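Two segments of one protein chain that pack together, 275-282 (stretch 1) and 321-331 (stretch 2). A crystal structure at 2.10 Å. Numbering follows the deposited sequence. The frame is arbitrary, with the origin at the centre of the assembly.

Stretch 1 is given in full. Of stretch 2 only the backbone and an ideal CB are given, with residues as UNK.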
# COMPACT_ATOMS: atom_id res chain seq x y z
N PRO A 275 35.53 -23.36 6.61
CA PRO A 275 34.42 -24.22 7.05
C PRO A 275 33.47 -23.42 7.93
O PRO A 275 33.86 -22.40 8.50
CB PRO A 275 35.14 -25.31 7.84
CG PRO A 275 36.20 -24.52 8.55
CD PRO A 275 36.72 -23.59 7.45
N PHE A 276 32.22 -23.87 8.04
CA PHE A 276 31.24 -23.15 8.85
C PHE A 276 29.93 -23.91 8.82
O PHE A 276 29.57 -24.50 7.80
CB PHE A 276 31.05 -21.73 8.29
CG PHE A 276 30.32 -20.81 9.22
CD1 PHE A 276 28.93 -20.78 9.24
CD2 PHE A 276 31.02 -20.01 10.12
CE1 PHE A 276 28.25 -19.98 10.15
CE2 PHE A 276 30.35 -19.20 11.04
CZ PHE A 276 28.96 -19.19 11.06
N PRO A 277 29.18 -23.92 9.94
CA PRO A 277 29.44 -23.28 11.23
C PRO A 277 30.34 -24.13 12.14
O PRO A 277 30.40 -23.90 13.35
CB PRO A 277 28.04 -23.13 11.81
CG PRO A 277 27.39 -24.41 11.37
CD PRO A 277 27.83 -24.53 9.92
N ASP A 278 31.02 -25.10 11.55
CA ASP A 278 31.90 -25.98 12.29
C ASP A 278 33.00 -26.44 11.35
O ASP A 278 32.80 -26.50 10.14
CB ASP A 278 31.12 -27.19 12.83
CG ASP A 278 31.97 -28.10 13.71
OD1 ASP A 278 32.71 -28.95 13.16
OD2 ASP A 278 31.92 -27.95 14.95
N PRO A 279 34.19 -26.76 11.89
CA PRO A 279 35.30 -27.21 11.06
C PRO A 279 34.95 -28.42 10.18
O PRO A 279 35.63 -28.69 9.19
CB PRO A 279 36.39 -27.53 12.08
CG PRO A 279 36.13 -26.51 13.15
CD PRO A 279 34.63 -26.56 13.29
N THR A 280 33.89 -29.14 10.54
CA THR A 280 33.48 -30.31 9.77
C THR A 280 32.36 -30.01 8.79
O THR A 280 31.81 -30.93 8.17
CB THR A 280 32.99 -31.44 10.70
OG1 THR A 280 31.81 -31.01 11.38
CG2 THR A 280 34.07 -31.80 11.73
N LEU A 281 32.01 -28.74 8.65
CA LEU A 281 30.92 -28.35 7.75
C LEU A 281 31.28 -27.21 6.82
O LEU A 281 32.22 -26.46 7.06
CB LEU A 281 29.69 -27.96 8.57
CG LEU A 281 29.13 -29.01 9.53
CD1 LEU A 281 28.04 -28.40 10.39
CD2 LEU A 281 28.60 -30.19 8.72
N THR A 282 30.51 -27.09 5.74
CA THR A 282 30.69 -26.02 4.76
C THR A 282 29.31 -25.43 4.49
O THR A 282 28.36 -26.17 4.24
CB THR A 282 31.28 -26.54 3.44
OG1 THR A 282 32.61 -27.04 3.67
CG2 THR A 282 31.35 -25.41 2.41
N UNK A 321 20.74 -30.07 15.76
CA UNK A 321 21.66 -29.09 16.30
C UNK A 321 21.90 -27.82 15.48
O UNK A 321 21.57 -26.72 15.91
CB UNK A 321 23.01 -29.78 16.52
N UNK A 322 22.49 -27.99 14.30
CA UNK A 322 22.85 -26.88 13.44
C UNK A 322 21.75 -25.92 12.96
O UNK A 322 22.01 -24.73 12.80
CB UNK A 322 23.53 -27.47 12.20
N UNK A 323 20.54 -26.42 12.75
CA UNK A 323 19.47 -25.54 12.30
C UNK A 323 19.20 -24.41 13.29
O UNK A 323 19.19 -23.24 12.91
CB UNK A 323 18.19 -26.35 12.07
N UNK A 324 19.01 -24.75 14.56
CA UNK A 324 18.73 -23.73 15.57
C UNK A 324 19.96 -23.00 16.11
O UNK A 324 19.87 -21.83 16.47
CB UNK A 324 17.99 -24.38 16.74
N UNK A 325 21.09 -23.69 16.17
CA UNK A 325 22.31 -23.09 16.71
C UNK A 325 23.02 -22.15 15.73
O UNK A 325 23.56 -21.12 16.13
CB UNK A 325 23.28 -24.20 17.13
N UNK A 326 23.02 -22.51 14.45
CA UNK A 326 23.71 -21.70 13.45
C UNK A 326 22.81 -21.04 12.41
O UNK A 326 22.74 -19.81 12.34
CB UNK A 326 24.74 -22.57 12.73
N UNK A 327 22.14 -21.85 11.60
CA UNK A 327 21.28 -21.32 10.55
C UNK A 327 20.35 -20.22 11.06
O UNK A 327 20.11 -19.23 10.36
CB UNK A 327 20.45 -22.45 9.93
N UNK A 328 19.82 -20.39 12.27
CA UNK A 328 18.96 -19.37 12.86
C UNK A 328 19.73 -18.61 13.93
O UNK A 328 19.76 -17.38 13.93
CB UNK A 328 17.69 -20.00 13.45
N UNK A 329 20.38 -19.35 14.83
CA UNK A 329 21.13 -18.76 15.91
C UNK A 329 22.23 -17.79 15.50
O UNK A 329 22.55 -16.86 16.25
CB UNK A 329 21.75 -19.88 16.75
N UNK A 330 22.81 -18.01 14.33
CA UNK A 330 23.88 -17.16 13.84
C UNK A 330 23.41 -16.22 12.71
O UNK A 330 23.68 -15.02 12.75
CB UNK A 330 25.04 -18.03 13.35
N UNK A 331 22.72 -16.77 11.72
CA UNK A 331 22.28 -15.95 10.59
C UNK A 331 21.04 -15.08 10.76
O UNK A 331 20.83 -14.16 9.96
CB UNK A 331 22.03 -16.88 9.40

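Stretch 1 is an irregular segment held by a type I turn from Asp278 to Leu281. It offers a mostly apolar surface: the Phe276 ring, the Pro277 ring, the CB of Asp278 and the Leu281 side chain. Stretch 2 is largely helical.

Position 321 points its CA-to-CB bond toward stretch 1, but no atom there lies within 5.5 Å of the ideal CB. A long or polar side chain would fit. It is Lys321, fully extended and without contact across the gap.

Position 322 also points toward stretch 1. Its ideal CB lies 4.9 Å from Leu281 CD1 and 5.0 Å from Pro277 CG. That leaves room for a large apolar group; leucine, methionine, phenylalanine or tryptophan would suit. It is Trp322, which has the largest covered area of the contact. Leu281 CD1 sits over one face of the indole, 3.6 Å from the centroid of the five-membered ring, a CH-pi contact. Pro277 CG is 3.6 Å from Trp322 CE3, and Asp278 CB is 3.7 Å from Trp322 CH2.

Positions 323 and 324 are out of reach of stretch 1, and 325 points sideways with nothing near its ideal CB. Many residues would do. They are Val323, Glu324 and Leu325, none in contact with stretch 1.

Position 326 is the tight point. Its ideal CB lies 3.5 Å from Pro277 CB, and the CA atoms of Pro277 and position 326 are 6.3 Å apart. A small side chain suits the place against the proline ring: alanine, perhaps serine; glycine would leave out the CB that meets Pro277. It is Ala326, with Ala326 CB 3.4 Å from Pro277 CB.

Position 327 points sideways and its ideal CB meets nothing, so the choice is wide. It is Leu327. Its end comes nearer but makes no contact.

Position 328 is out of reach; a polar residue would be acceptable. It is Asn328, whose ND2 gives a weak hydrogen bond to Glu324 OE1 at 3.3 Å.

Position 329 has no room for a CB: an ideal one would lie 2.3 Å from Leu325 O. Glycine suits, and Gly329 is found.

Position 330 points toward stretch 1, with its ideal CB 4.7 Å from Phe276 CZ. An aromatic or long aliphatic group could meet that ring. It is Phe330. Phe276 CZ lies over one face of its ring, 3.3 Å from Phe330 CE2. The two ring planes are oblique, at 57°.

Position 331 points sideways, and nothing of stretch 1 lies near its ideal CB. Many residues would do, polar ones among them. It is Asn331; its end comes nearer but makes no contact.

Stretch 2, residues 321-331: KWVELALNGFN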
# COMPACT_ATOMS: atom_id res chain seq x y z
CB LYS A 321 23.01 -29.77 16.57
CG LYS A 321 24.08 -28.86 17.18
CD LYS A 321 25.36 -29.65 17.44
CE LYS A 321 26.40 -28.83 18.18
NZ LYS A 321 27.63 -29.62 18.48
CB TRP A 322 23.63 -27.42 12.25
CG TRP A 322 24.83 -28.19 12.72
CD1 TRP A 322 25.11 -29.50 12.47
CD2 TRP A 322 25.90 -27.70 13.54
NE1 TRP A 322 26.28 -29.86 13.09
CE2 TRP A 322 26.79 -28.77 13.75
CE3 TRP A 322 26.19 -26.45 14.12
CZ2 TRP A 322 27.95 -28.65 14.52
CZ3 TRP A 322 27.35 -26.32 14.88
CH2 TRP A 322 28.21 -27.42 15.08
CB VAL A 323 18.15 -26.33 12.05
CG1 VAL A 323 16.97 -25.38 11.94
CG2 VAL A 323 18.27 -27.14 10.76
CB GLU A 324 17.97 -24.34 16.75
CG GLU A 324 16.55 -24.81 16.44
CD GLU A 324 15.70 -23.73 15.78
OE1 GLU A 324 15.87 -22.53 16.11
OE2 GLU A 324 14.85 -24.08 14.94
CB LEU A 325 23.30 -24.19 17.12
CG LEU A 325 24.14 -24.05 18.40
CD1 LEU A 325 25.50 -24.69 18.15
CD2 LEU A 325 24.32 -22.59 18.80
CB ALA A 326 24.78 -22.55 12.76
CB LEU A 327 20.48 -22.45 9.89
CG LEU A 327 21.35 -23.55 9.26
CD1 LEU A 327 20.49 -24.41 8.34
CD2 LEU A 327 22.50 -22.93 8.49
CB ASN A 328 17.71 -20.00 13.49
CG ASN A 328 16.83 -20.73 12.47
OD1 ASN A 328 16.92 -20.49 11.27
ND2 ASN A 328 15.97 -21.62 12.96
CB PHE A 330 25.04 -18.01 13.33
CG PHE A 330 26.26 -17.22 12.94
CD1 PHE A 330 27.19 -16.85 13.90
CD2 PHE A 330 26.48 -16.87 11.62
CE1 PHE A 330 28.33 -16.13 13.55
CE2 PHE A 330 27.62 -16.15 11.25
CZ PHE A 330 28.55 -15.78 12.23
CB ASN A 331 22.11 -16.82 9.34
CG ASN A 331 23.44 -17.35 8.82
OD1 ASN A 331 23.65 -18.56 8.76
ND2 ASN A 331 24.34 -16.45 8.46
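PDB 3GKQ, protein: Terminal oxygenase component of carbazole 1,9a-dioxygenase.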